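Local coordinates for protein alternansucrase (Leuconostoc mesenteroides, PDB 6HVG) that belongs to glycoside hydrolase family 70, large multidomain enzymes built round a circularly permuted barrel domain, and also carries choline-binding and putative cell-wall-binding repeats, at residues S690-A695 with Y802-L807; V945-S950 with A998-Y1003; M701-D706 with S869-K874; T678-V683 with G728-R733. All blocks are in the same frame, centred on the assembly; numbering follows the deposited sequence.

Contact 1 of 4, residues S690-A695 with Y802-L807; sequences SLTHGA and YNDYNL
Thr692 and Tyr805 meet through their backbones. Tyr805 N donates to Thr692 O at 3.0 Å, with an N-H...O angle of 157°. Thr692 CA in turn aims its hydrogen at Tyr805 O, 3.3 Å away, as a CA-H...O contact. The Tyr805 ring is a further main element. Thr692 O lies at its edge, in plane, while Gly694 O and Ala695 CA lie over one face. Ala695 CA is 4.3 Å from the ring centroid, a CH-pi contact, and Ala695 CB reaches Tyr805 OH at 3.6 Å. Asn806, with CG anti to its carbonyl carbon (chi1 -71°), gives a weak bond from ND2 to Leu691 O at 3.3 Å. Its side chain crosses that of Leu691 at about a right angle. Asp804 OD1 sits in the plane of the His693 ring, beside CD2.

A second shell fixes these groups. His693 NE2 bonds Asp755, Tyr805 OH bonds Lys800 N, and Asn806 OD1 bonds Ser1001 N. Asn806 is also at the N-cap position of helix 807-814, but its side chain makes no capping bond. The arrangement is a buried helix end against a loop. It joins helix 681-692 to the approach to helix 807-814 in the family 70 fold.

Contact 2 of 4, residues V945-S950 with A998-Y1003; sequences VLSNDS and ALISGY
Ser947 turns OG into the crowded position between its backbone N and carbonyl carbon (chi1 63°), and Tyr1003 holds CG anti to its backbone N (chi1 -177°). Together these torsions bring the hydroxyl and the ring into contact. The setting is a large antiparallel beta-sheet, consistent with domain C of family 70 enzymes. Strand 940-947 pairs there with strand 1003-1009, and this contact lies at one end of the pair.

Ser947 OG approaches the Tyr1003 ring obliquely, 3.4 Å from CD1. The hydroxyl also has a polar partner, the backbone N of Leu1004. Leu946 and Tyr1003 lie side by side and point the same way, with Leu946 CD2 3.5 Å from Tyr1003 OH. That phenol oxygen has a weak bond to Tyr990 OH. Tyr990 OH also bonds Ser947 O, so one tyrosine touches both segments.

On the other segment Ile1000 sends CD1 to Ser947 CB, 4.0 Å away. Ile1000 also packs on Asn806. The chain then turns a corner at Ser1001 and Gly1002 on its way into strand 1003-1009. The backbone of Tyr1003 is bonded to Gly915, on the adjoining strand 910-915.

Past the end of its strand, segment 945-950 closes an Asx turn. Asn948 OD1 accepts from Ser950 N at 3.0 Å in the carbonyl plane. It also accepts from Ser950 OG at 3.1 Å, with this donor tilted 34° from that plane.

Contact 3 of 4, residues M701-D706 with S869-K874; sequences MWYFLD and SGKDLK
Ser869 meets Trp702 with its carbonyl group and not with its hydroxyl. Its O lies 3.1 Å above the indole plane of Trp702, offset toward the rim. Its C is 3.4 Å from Trp702 NE1. The indole N-H is not bonded to this oxygen, because the angle is poor.

Gly870 comes next and makes the central contact. Its CA stands 3.5 Å from the centroid of the six-membered ring of Trp702, only 15° off the ring normal. This is a CH-pi contact over the face. Trp702 CG is anti to its backbone N (chi1 -173°), and the CB bond points toward the loop. Gly870 O bonds Asn700 ND2, just before the first segment, which helps to fix the peptide against the ring.

Lys871 follows. Its aliphatic CG and CD meet Tyr703 OH, and the two side chains cross obliquely. The chain bends at chi3 (-71°), and NZ lies farther from Tyr703 OH than CG does. Tyr703 is also braced within its own segment, since Trp702 CE3 lies 4.0 Å above the centre of its ring. Residues 701-705 keep helical backbone angles but not the regular helix bonding; Phe704 N bonds Met701 O at 3.0 Å.

Segment 869-874 belongs to the connection between antiparallel strands 862-866 and 881-885. Trp702 also touches Thr866 of the first of these. The segments meet at the surface by dispersion and weak CH-pi attraction, without direct hydrogen bonds. The chemistry implies a contact of shape, with the indole face meeting Gly870 CA and the Ser869 carbonyl.

Contact 4 of 4, residues T678-V683 with G728-R733; sequences TMDYTV and GTLVNR
Thr682 and Thr729 bring the two backbones closest, 5.2 Å from CA to CA, where the first turn of helix 681-692 meets an irregular loop. The helix directly follows strand 678-679 of the parallel barrel, and Asp680 is its N-cap. Asp680 OD1 accepts a weak capping bond from Thr682 N at 3.3 Å.

Thr682 OG1 lies between its backbone N and carbonyl carbon (chi1 63°), and from there it faces the loop. It accepts from Leu730 N at 3.2 Å, with an N-H...O angle of 157°. Thr729 OG1 is 3.1 Å from Thr682 OG1. The two threonine side chains cross at about a right angle. Leu730 lays CB against Asp680 OD1 at 3.4 Å, and its CD2 lies near Asp680 CG.

Arg733 NE is held by Lys818 O, and its charged end meets Asp680 indirectly. A single water probably screens the opposite charges while linking them. It donates to Asp680 OD2 at 3.0 Å, bonds Thr729 OG1, and accepts from Val731 N at 2.8 Å and Arg733 NH1 at 2.8 Å.

All four contacts lie on one side of the chain's centre. Contacts 1 and 4 both use helix 681-692, one at each end, with centres about 20 Å apart. Contact 1 touches contact 2 through a probable hydrogen bond from Ser1001 N to Asn806 OD1 at 2.7 Å, linking the loop before helix 807-814 to the loop before strand 1003-1009. It touches contact 3 where Ser690 packs on Phe704 and Leu691 on Met701. Contacts 3 and 4 have centres about 17 Å apart and share a probable bond from Thr729 N to Asp706 OD2 at 3.1 Å. The calcium ligands Glu575, Asp581, Asn625 and Asp1159 belong to none of these segments.

Contact 1 of 4, residues S690-A695 with Y802-L807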
loop_
_atom_site.group_PDB
_atom_site.type_symbol
_atom_site.label_atom_id
_atom_site.label_comp_id
_atom_site.label_asym_id
_atom_site.label_seq_id
_atom_site.Cartn_x
_atom_site.Cartn_y
_atom_site.Cartn_z
ATOM N N SER A 690 1.413 17.404 -17.319
ATOM C CA SER A 690 1.336 18.707 -17.990
ATOM C C SER A 690 0.426 19.753 -17.357
ATOM O O SER A 690 0.613 20.930 -17.606
ATOM C CB SER A 690 0.911 18.513 -19.437
ATOM O OG SER A 690 1.882 17.756 -20.126
ATOM N N LEU A 691 -0.547 19.349 -16.554
ATOM C CA LEU A 691 -1.479 20.321 -15.972
ATOM C C LEU A 691 -1.782 20.115 -14.496
ATOM O O LEU A 691 -1.706 21.032 -13.697
ATOM C CB LEU A 691 -2.799 20.244 -16.713
ATOM C CG LEU A 691 -2.853 20.815 -18.111
ATOM C CD1 LEU A 691 -4.119 20.335 -18.805
ATOM C CD2 LEU A 691 -2.813 22.329 -18.054
ATOM N N THR A 692 -2.178 18.905 -14.168
ATOM C CA THR A 692 -2.798 18.575 -12.914
ATOM C C THR A 692 -1.844 18.493 -11.734
ATOM O O THR A 692 -2.238 18.844 -10.643
ATOM C CB THR A 692 -3.546 17.229 -13.125
ATOM O OG1 THR A 692 -4.619 17.452 -14.049
ATOM C CG2 THR A 692 -4.087 16.676 -11.855
ATOM N N HIS A 693 -0.620 18.009 -11.922
ATOM C CA HIS A 693 0.289 17.807 -10.794
ATOM C C HIS A 693 1.447 18.803 -10.733
ATOM O O HIS A 693 2.240 18.929 -11.678
ATOM C CB HIS A 693 0.866 16.413 -10.802
ATOM C CG HIS A 693 -0.159 15.341 -10.786
ATOM N ND1 HIS A 693 -0.008 14.191 -11.529
ATOM C CD2 HIS A 693 -1.348 15.234 -10.146
ATOM C CE1 HIS A 693 -1.058 13.414 -11.336
ATOM N NE2 HIS A 693 -1.888 14.026 -10.507
ATOM N N GLY A 694 1.555 19.473 -9.587
ATOM C CA GLY A 694 2.698 20.307 -9.285
ATOM C C GLY A 694 2.526 21.763 -9.620
ATOM O O GLY A 694 1.955 22.111 -10.652
ATOM N N ALA A 695 3.098 22.597 -8.753
ATOM C CA ALA A 695 3.005 24.046 -8.887
ATOM C C ALA A 695 3.826 24.581 -10.042
ATOM O O ALA A 695 3.459 25.600 -10.628
ATOM C CB ALA A 695 3.438 24.754 -7.619
ATOM N N TYR A 802 -2.538 19.671 -1.486
ATOM C CA TYR A 802 -3.067 18.327 -1.635
ATOM C C TYR A 802 -3.843 18.194 -2.936
ATOM O O TYR A 802 -3.746 17.169 -3.625
ATOM C CB TYR A 802 -3.979 17.985 -0.474
ATOM C CG TYR A 802 -3.506 18.509 0.870
ATOM C CD1 TYR A 802 -2.359 18.003 1.472
ATOM C CD2 TYR A 802 -4.206 19.513 1.529
ATOM C CE1 TYR A 802 -1.922 18.487 2.700
ATOM C CE2 TYR A 802 -3.784 20.007 2.750
ATOM C CZ TYR A 802 -2.644 19.503 3.340
ATOM O OH TYR A 802 -2.256 20.020 4.562
ATOM N N ASN A 803 -4.568 19.247 -3.301
ATOM C CA ASN A 803 -5.458 19.230 -4.468
ATOM C C ASN A 803 -4.734 19.399 -5.811
ATOM O O ASN A 803 -3.556 19.809 -5.872
ATOM C CB ASN A 803 -6.505 20.327 -4.347
ATOM C CG ASN A 803 -7.549 20.023 -3.319
ATOM O OD1 ASN A 803 -8.679 19.715 -3.675
ATOM N ND2 ASN A 803 -7.167 20.061 -2.038
ATOM N N ASP A 804 -5.473 19.094 -6.876
ATOM C CA ASP A 804 -4.975 19.169 -8.242
ATOM C C ASP A 804 -5.149 20.542 -8.863
ATOM O O ASP A 804 -6.163 21.228 -8.663
ATOM C CB ASP A 804 -5.716 18.183 -9.130
ATOM C CG ASP A 804 -5.163 16.781 -9.049
ATOM O OD1 ASP A 804 -4.299 16.519 -8.199
ATOM O OD2 ASP A 804 -5.569 15.933 -9.865
ATOM N N TYR A 805 -4.162 20.908 -9.676
ATOM C CA TYR A 805 -4.149 22.161 -10.419
ATOM C C TYR A 805 -4.890 22.012 -11.741
ATOM O O TYR A 805 -4.966 20.918 -12.282
ATOM C CB TYR A 805 -2.700 22.591 -10.721
ATOM C CG TYR A 805 -1.888 22.906 -9.490
ATOM C CD1 TYR A 805 -1.879 24.190 -8.955
ATOM C CD2 TYR A 805 -1.112 21.926 -8.864
ATOM C CE1 TYR A 805 -1.147 24.486 -7.821
ATOM C CE2 TYR A 805 -0.388 22.211 -7.722
ATOM C CZ TYR A 805 -0.409 23.493 -7.206
ATOM O OH TYR A 805 0.328 23.784 -6.081
ATOM N N ASN A 806 -5.453 23.117 -12.243
ATOM C CA ASN A 806 -5.903 23.216 -13.637
ATOM C C ASN A 806 -7.008 22.227 -14.033
ATOM O O ASN A 806 -7.120 21.851 -15.207
ATOM C CB ASN A 806 -4.725 23.096 -14.637
ATOM C CG ASN A 806 -3.824 24.310 -14.630
ATOM O OD1 ASN A 806 -4.317 25.420 -14.579
ATOM N ND2 ASN A 806 -2.525 24.101 -14.727
ATOM N N LEU A 807 -7.854 21.842 -13.079
ATOM C CA LEU A 807 -8.954 20.934 -13.365
ATOM C C LEU A 807 -9.923 21.432 -14.451
ATOM O O LEU A 807 -10.332 20.637 -15.308
ATOM C CB LEU A 807 -9.703 20.577 -12.082
ATOM C CG LEU A 807 -8.923 19.596 -11.186
ATOM C CD1 LEU A 807 -9.670 19.309 -9.907
ATOM C CD2 LEU A 807 -8.638 18.290 -11.895
#

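Contact 2 of 4, residues V945-S950 with A998-Y1003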
loop_
_atom_site.group_PDB
_atom_site.type_symbol
_atom_site.label_atom_id
_atom_site.label_comp_id
_atom_site.label_asym_id
_atom_site.label_seq_id
_atom_site.Cartn_x
_atom_site.Cartn_y
_atom_site.Cartn_z
ATOM N N VAL A 945 -15.592 30.516 -22.500
ATOM C CA VAL A 945 -14.814 30.463 -21.280
ATOM C C VAL A 945 -13.489 31.194 -21.527
ATOM O O VAL A 945 -12.786 30.884 -22.495
ATOM C CB VAL A 945 -14.587 28.976 -20.905
ATOM C CG1 VAL A 945 -13.239 28.728 -20.234
ATOM C CG2 VAL A 945 -15.731 28.472 -20.029
ATOM N N LEU A 946 -13.167 32.175 -20.669
ATOM C CA LEU A 946 -11.874 32.906 -20.719
ATOM C C LEU A 946 -11.284 33.129 -19.335
ATOM O O LEU A 946 -11.975 33.617 -18.438
ATOM C CB LEU A 946 -12.041 34.267 -21.363
ATOM C CG LEU A 946 -12.171 34.321 -22.875
ATOM C CD1 LEU A 946 -12.356 35.770 -23.271
ATOM C CD2 LEU A 946 -10.964 33.735 -23.597
ATOM N N SER A 947 -10.012 32.776 -19.169
ATOM C CA SER A 947 -9.333 32.923 -17.883
ATOM C C SER A 947 -8.831 34.358 -17.644
ATOM O O SER A 947 -8.607 35.103 -18.580
ATOM C CB SER A 947 -8.158 31.937 -17.781
ATOM O OG SER A 947 -7.171 32.200 -18.750
ATOM N N ASN A 948 -8.662 34.713 -16.375
ATOM C CA ASN A 948 -8.134 36.008 -15.983
ATOM C C ASN A 948 -7.523 35.884 -14.586
ATOM O O ASN A 948 -7.469 34.789 -14.032
ATOM C CB ASN A 948 -9.231 37.074 -16.035
ATOM C CG ASN A 948 -10.405 36.764 -15.103
ATOM O OD1 ASN A 948 -10.236 36.627 -13.878
ATOM N ND2 ASN A 948 -11.608 36.664 -15.677
ATOM N N ASP A 949 -7.078 36.997 -14.012
ATOM C CA ASP A 949 -6.263 36.953 -12.797
ATOM C C ASP A 949 -7.004 36.629 -11.490
ATOM O O ASP A 949 -6.361 36.316 -10.471
ATOM C CB ASP A 949 -5.469 38.264 -12.680
ATOM C CG ASP A 949 -4.439 38.419 -13.807
ATOM O OD1 ASP A 949 -3.704 37.431 -14.085
ATOM O OD2 ASP A 949 -4.365 39.512 -14.419
ATOM N N SER A 950 -8.337 36.704 -11.520
ATOM C CA SER A 950 -9.177 36.399 -10.348
ATOM C C SER A 950 -10.022 35.124 -10.498
ATOM O O SER A 950 -10.469 34.555 -9.500
ATOM C CB SER A 950 -10.087 37.583 -10.031
ATOM O OG SER A 950 -10.838 37.938 -11.162
ATOM N N ALA A 998 -7.426 30.171 -7.748
ATOM C CA ALA A 998 -7.981 28.872 -7.375
ATOM C C ALA A 998 -8.419 28.006 -8.575
ATOM O O ALA A 998 -8.294 26.781 -8.531
ATOM C CB ALA A 998 -9.148 29.044 -6.411
ATOM N N LEU A 999 -8.926 28.631 -9.634
ATOM C CA LEU A 999 -9.470 27.893 -10.789
ATOM C C LEU A 999 -8.423 27.550 -11.876
ATOM O O LEU A 999 -8.644 26.632 -12.680
ATOM C CB LEU A 999 -10.636 28.670 -11.416
ATOM C CG LEU A 999 -11.842 28.909 -10.500
ATOM C CD1 LEU A 999 -12.705 30.049 -11.013
ATOM C CD2 LEU A 999 -12.678 27.653 -10.331
ATOM N N ILE A 1000 -7.295 28.265 -11.919
ATOM C CA ILE A 1000 -6.291 27.998 -12.953
ATOM C C ILE A 1000 -4.861 28.391 -12.554
ATOM O O ILE A 1000 -4.644 29.317 -11.778
ATOM C CB ILE A 1000 -6.690 28.666 -14.296
ATOM C CG1 ILE A 1000 -5.810 28.173 -15.444
ATOM C CG2 ILE A 1000 -6.628 30.179 -14.216
ATOM C CD1 ILE A 1000 -6.356 28.478 -16.825
ATOM N N SER A 1001 -3.905 27.647 -13.101
ATOM C CA SER A 1001 -2.493 27.985 -13.095
ATOM C C SER A 1001 -2.009 27.800 -14.526
ATOM O O SER A 1001 -1.405 26.779 -14.866
ATOM C CB SER A 1001 -1.703 27.071 -12.163
ATOM O OG SER A 1001 -2.260 27.064 -10.852
ATOM N N GLY A 1002 -2.276 28.807 -15.351
ATOM C CA GLY A 1002 -1.952 28.780 -16.777
ATOM C C GLY A 1002 -2.954 29.599 -17.566
ATOM O O GLY A 1002 -3.484 30.594 -17.062
ATOM N N TYR A 1003 -3.220 29.187 -18.802
ATOM C CA TYR A 1003 -4.224 29.865 -19.644
ATOM C C TYR A 1003 -5.333 28.914 -20.075
ATOM O O TYR A 1003 -5.077 27.729 -20.255
ATOM C CB TYR A 1003 -3.590 30.471 -20.905
ATOM C CG TYR A 1003 -4.617 31.209 -21.718
ATOM C CD1 TYR A 1003 -5.042 32.466 -21.338
ATOM C CD2 TYR A 1003 -5.225 30.626 -22.815
ATOM C CE1 TYR A 1003 -6.014 33.140 -22.051
ATOM C CE2 TYR A 1003 -6.192 31.306 -23.538
ATOM C CZ TYR A 1003 -6.580 32.558 -23.146
ATOM O OH TYR A 1003 -7.539 33.238 -23.855
#

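Contact 3 of 4, residues M701-D706 with S869-K874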
loop_
_atom_site.group_PDB
_atom_site.type_symbol
_atom_site.label_atom_id
_atom_site.label_comp_id
_atom_site.label_asym_id
_atom_site.label_seq_id
_atom_site.Cartn_x
_atom_site.Cartn_y
_atom_site.Cartn_z
ATOM N N MET A 701 2.935 21.000 -22.913
ATOM C CA MET A 701 1.708 20.608 -23.573
ATOM C C MET A 701 2.027 19.851 -24.856
ATOM O O MET A 701 1.230 19.037 -25.298
ATOM C CB MET A 701 0.865 21.832 -23.896
ATOM C CG MET A 701 0.489 22.700 -22.703
ATOM S SD MET A 701 -0.489 21.904 -21.423
ATOM C CE MET A 701 -2.001 21.594 -22.324
ATOM N N TRP A 702 3.189 20.122 -25.451
ATOM C CA TRP A 702 3.724 19.335 -26.579
ATOM C C TRP A 702 3.530 17.833 -26.415
ATOM O O TRP A 702 3.221 17.150 -27.378
ATOM C CB TRP A 702 5.229 19.612 -26.781
ATOM C CG TRP A 702 5.832 18.980 -28.022
ATOM C CD1 TRP A 702 5.649 19.388 -29.328
ATOM C CD2 TRP A 702 6.714 17.858 -28.081
ATOM N NE1 TRP A 702 6.354 18.571 -30.192
ATOM C CE2 TRP A 702 7.017 17.626 -29.451
ATOM C CE3 TRP A 702 7.276 17.014 -27.116
ATOM C CZ2 TRP A 702 7.858 16.598 -29.864
ATOM C CZ3 TRP A 702 8.101 15.981 -27.530
ATOM C CH2 TRP A 702 8.380 15.782 -28.897
ATOM N N TYR A 703 3.700 17.324 -25.199
ATOM C CA TYR A 703 3.614 15.877 -24.970
ATOM C C TYR A 703 2.241 15.267 -25.269
ATOM O O TYR A 703 2.162 14.077 -25.580
ATOM C CB TYR A 703 4.084 15.506 -23.557
ATOM C CG TYR A 703 5.591 15.611 -23.413
ATOM C CD1 TYR A 703 6.423 14.643 -23.957
ATOM C CD2 TYR A 703 6.185 16.692 -22.755
ATOM C CE1 TYR A 703 7.794 14.737 -23.845
ATOM C CE2 TYR A 703 7.554 16.799 -22.648
ATOM C CZ TYR A 703 8.348 15.818 -23.197
ATOM O OH TYR A 703 9.698 15.919 -23.089
ATOM N N PHE A 704 1.183 16.070 -25.191
ATOM C CA PHE A 704 -0.156 15.595 -25.538
ATOM C C PHE A 704 -0.261 15.140 -26.995
ATOM O O PHE A 704 -1.071 14.260 -27.310
ATOM C CB PHE A 704 -1.202 16.674 -25.293
ATOM C CG PHE A 704 -1.601 16.831 -23.853
ATOM C CD1 PHE A 704 -2.471 15.963 -23.275
ATOM C CD2 PHE A 704 -1.129 17.887 -23.103
ATOM C CE1 PHE A 704 -2.867 16.132 -21.958
ATOM C CE2 PHE A 704 -1.522 18.069 -21.789
ATOM C CZ PHE A 704 -2.386 17.184 -21.211
ATOM N N LEU A 705 0.543 15.734 -27.869
ATOM C CA LEU A 705 0.470 15.451 -29.296
ATOM C C LEU A 705 0.962 14.048 -29.661
ATOM O O LEU A 705 0.382 13.424 -30.555
ATOM C CB LEU A 705 1.263 16.500 -30.093
ATOM C CG LEU A 705 0.856 17.971 -29.932
ATOM C CD1 LEU A 705 1.693 18.881 -30.813
ATOM C CD2 LEU A 705 -0.612 18.180 -30.259
ATOM N N ASP A 706 2.028 13.576 -28.998
ATOM C CA ASP A 706 2.674 12.299 -29.300
ATOM C C ASP A 706 3.067 12.309 -30.778
ATOM O O ASP A 706 2.561 11.520 -31.572
ATOM C CB ASP A 706 1.742 11.137 -28.928
ATOM C CG ASP A 706 2.354 9.758 -29.189
ATOM O OD1 ASP A 706 3.580 9.601 -29.039
ATOM O OD2 ASP A 706 1.601 8.812 -29.529
ATOM N N SER A 869 7.898 22.619 -30.139
ATOM C CA SER A 869 8.486 21.557 -30.951
ATOM C C SER A 869 9.129 20.450 -30.116
ATOM O O SER A 869 9.645 19.482 -30.677
ATOM C CB SER A 869 9.544 22.173 -31.870
ATOM O OG SER A 869 10.075 21.219 -32.775
ATOM N N GLY A 870 9.082 20.564 -28.785
ATOM C CA GLY A 870 9.711 19.559 -27.911
ATOM C C GLY A 870 9.773 19.976 -26.454
ATOM O O GLY A 870 8.987 20.802 -26.006
ATOM N N LYS A 871 10.725 19.402 -25.715
ATOM C CA LYS A 871 11.007 19.790 -24.316
ATOM C C LYS A 871 11.313 21.284 -24.140
ATOM O O LYS A 871 10.885 21.884 -23.159
ATOM C CB LYS A 871 12.238 19.040 -23.796
ATOM C CG LYS A 871 12.165 17.523 -23.786
ATOM C CD LYS A 871 13.401 16.884 -23.143
ATOM C CE LYS A 871 14.647 17.024 -24.020
ATOM N NZ LYS A 871 15.883 16.504 -23.367
ATOM N N ASP A 872 12.081 21.858 -25.069
ATOM C CA ASP A 872 12.641 23.203 -24.902
ATOM C C ASP A 872 12.011 24.211 -25.844
ATOM O O ASP A 872 11.663 23.886 -26.976
ATOM C CB ASP A 872 14.159 23.182 -25.131
ATOM C CG ASP A 872 14.880 22.249 -24.171
ATOM O OD1 ASP A 872 14.761 22.438 -22.940
ATOM O OD2 ASP A 872 15.580 21.334 -24.649
ATOM N N LEU A 873 11.917 25.451 -25.368
ATOM C CA LEU A 873 11.196 26.513 -26.049
ATOM C C LEU A 873 12.143 27.533 -26.688
ATOM O O LEU A 873 12.973 28.117 -26.014
ATOM C CB LEU A 873 10.299 27.229 -25.035
ATOM C CG LEU A 873 9.111 26.489 -24.406
ATOM C CD1 LEU A 873 9.547 25.401 -23.439
ATOM C CD2 LEU A 873 8.201 27.466 -23.673
ATOM N N LYS A 874 11.998 27.753 -27.990
ATOM C CA LYS A 874 12.687 28.856 -28.674
ATOM C C LYS A 874 12.078 30.198 -28.260
ATOM O O LYS A 874 11.059 30.251 -27.587
ATOM C CB LYS A 874 12.599 28.685 -30.192
ATOM C CG LYS A 874 13.400 27.490 -30.691
ATOM C CD LYS A 874 12.816 26.869 -31.948
ATOM C CE LYS A 874 13.172 25.393 -32.041
ATOM N NZ LYS A 874 12.429 24.752 -33.156
#

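Contact 4 of 4, residues T678-V683 with G728-R733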
loop_
_atom_site.group_PDB
_atom_site.type_symbol
_atom_site.label_atom_id
_atom_site.label_comp_id
_atom_site.label_asym_id
_atom_site.label_seq_id
_atom_site.Cartn_x
_atom_site.Cartn_y
_atom_site.Cartn_z
ATOM N N THR A 678 -12.048 -0.144 -22.346
ATOM C CA THR A 678 -10.809 0.115 -21.605
ATOM C C THR A 678 -10.736 1.562 -21.145
ATOM O O THR A 678 -11.272 2.451 -21.793
ATOM C CB THR A 678 -9.545 -0.163 -22.442
ATOM O OG1 THR A 678 -8.386 0.072 -21.637
ATOM C CG2 THR A 678 -9.482 0.750 -23.677
ATOM N N MET A 679 -10.037 1.793 -20.041
ATOM C CA MET A 679 -9.643 3.147 -19.683
ATOM C C MET A 679 -8.501 3.552 -20.592
ATOM O O MET A 679 -7.855 2.706 -21.228
ATOM C CB MET A 679 -9.196 3.236 -18.229
ATOM C CG MET A 679 -7.701 3.000 -18.002
ATOM S SD MET A 679 -7.182 2.728 -16.313
ATOM C CE MET A 679 -8.154 3.829 -15.345
ATOM N N ASP A 680 -8.236 4.855 -20.625
ATOM C CA ASP A 680 -7.121 5.402 -21.385
ATOM C C ASP A 680 -6.243 6.187 -20.432
ATOM O O ASP A 680 -6.333 7.409 -20.339
ATOM C CB ASP A 680 -7.633 6.282 -22.524
ATOM C CG ASP A 680 -6.509 6.873 -23.359
ATOM O OD1 ASP A 680 -5.343 6.434 -23.201
ATOM O OD2 ASP A 680 -6.796 7.788 -24.173
ATOM N N TYR A 681 -5.387 5.458 -19.714
ATOM C CA TYR A 681 -4.505 6.071 -18.735
ATOM C C TYR A 681 -3.460 6.976 -19.398
ATOM O O TYR A 681 -2.946 7.873 -18.751
ATOM C CB TYR A 681 -3.814 5.009 -17.868
ATOM C CG TYR A 681 -3.107 5.610 -16.675
ATOM C CD1 TYR A 681 -3.805 6.405 -15.769
ATOM C CD2 TYR A 681 -1.736 5.426 -16.469
ATOM C CE1 TYR A 681 -3.171 6.985 -14.680
ATOM C CE2 TYR A 681 -1.087 6.021 -15.388
ATOM C CZ TYR A 681 -1.812 6.797 -14.496
ATOM O OH TYR A 681 -1.212 7.387 -13.406
ATOM N N THR A 682 -3.171 6.769 -20.682
ATOM C CA THR A 682 -2.150 7.564 -21.355
ATOM C C THR A 682 -2.521 9.045 -21.326
ATOM O O THR A 682 -1.659 9.894 -21.081
ATOM C CB THR A 682 -1.901 7.116 -22.817
ATOM O OG1 THR A 682 -3.083 7.311 -23.592
ATOM C CG2 THR A 682 -1.495 5.640 -22.893
ATOM N N VAL A 683 -3.803 9.350 -21.542
ATOM C CA VAL A 683 -4.285 10.736 -21.480
ATOM C C VAL A 683 -4.425 11.233 -20.022
ATOM O O VAL A 683 -4.073 12.370 -19.720
ATOM C CB VAL A 683 -5.585 10.959 -22.322
ATOM C CG1 VAL A 683 -6.805 10.318 -21.692
ATOM C CG2 VAL A 683 -5.868 12.431 -22.504
ATOM N N GLY A 728 3.285 5.641 -26.589
ATOM C CA GLY A 728 2.528 6.837 -26.937
ATOM C C GLY A 728 1.077 6.749 -26.508
ATOM O O GLY A 728 0.640 5.784 -25.872
ATOM N N THR A 729 0.318 7.750 -26.923
ATOM C CA THR A 729 -1.023 7.945 -26.421
ATOM C C THR A 729 -1.889 7.027 -27.272
ATOM O O THR A 729 -1.554 6.737 -28.430
ATOM C CB THR A 729 -1.464 9.422 -26.510
ATOM O OG1 THR A 729 -2.529 9.648 -25.594
ATOM C CG2 THR A 729 -1.938 9.801 -27.937
ATOM N N LEU A 730 -2.993 6.573 -26.697
ATOM C CA LEU A 730 -3.855 5.565 -27.332
ATOM C C LEU A 730 -4.506 6.024 -28.628
ATOM O O LEU A 730 -4.663 5.236 -29.563
ATOM C CB LEU A 730 -4.936 5.173 -26.350
ATOM C CG LEU A 730 -6.012 4.218 -26.841
ATOM C CD1 LEU A 730 -5.412 2.861 -27.143
ATOM C CD2 LEU A 730 -7.133 4.092 -25.816
ATOM N N VAL A 731 -4.886 7.310 -28.677
ATOM C CA VAL A 731 -5.541 7.891 -29.849
ATOM C C VAL A 731 -4.811 9.162 -30.265
ATOM O O VAL A 731 -4.763 10.132 -29.500
ATOM C CB VAL A 731 -7.014 8.222 -29.542
ATOM C CG1 VAL A 731 -7.682 8.954 -30.708
ATOM C CG2 VAL A 731 -7.790 6.970 -29.196
ATOM N N ASN A 732 -4.262 9.183 -31.475
ATOM C CA ASN A 732 -3.635 10.410 -31.946
ATOM C C ASN A 732 -4.696 11.430 -32.336
ATOM O O ASN A 732 -5.695 11.099 -32.980
ATOM C CB ASN A 732 -2.675 10.191 -33.115
ATOM C CG ASN A 732 -1.665 11.337 -33.243
ATOM O OD1 ASN A 732 -1.904 12.327 -33.944
ATOM N ND2 ASN A 732 -0.564 11.230 -32.538
ATOM N N ARG A 733 -4.459 12.677 -31.944
ATOM C CA ARG A 733 -5.403 13.741 -32.167
ATOM C C ARG A 733 -4.782 14.956 -32.857
ATOM O O ARG A 733 -5.389 16.025 -32.917
ATOM C CB ARG A 733 -6.005 14.133 -30.825
ATOM C CG ARG A 733 -6.918 13.064 -30.259
ATOM C CD ARG A 733 -7.536 13.488 -28.947
ATOM N NE ARG A 733 -8.441 12.473 -28.427
ATOM C CZ ARG A 733 -8.084 11.470 -27.621
ATOM N NH1 ARG A 733 -6.838 11.311 -27.219
ATOM N NH2 ARG A 733 -8.998 10.601 -27.226
HETATM O O HOH W 1 -5.430 8.990 -26.566
#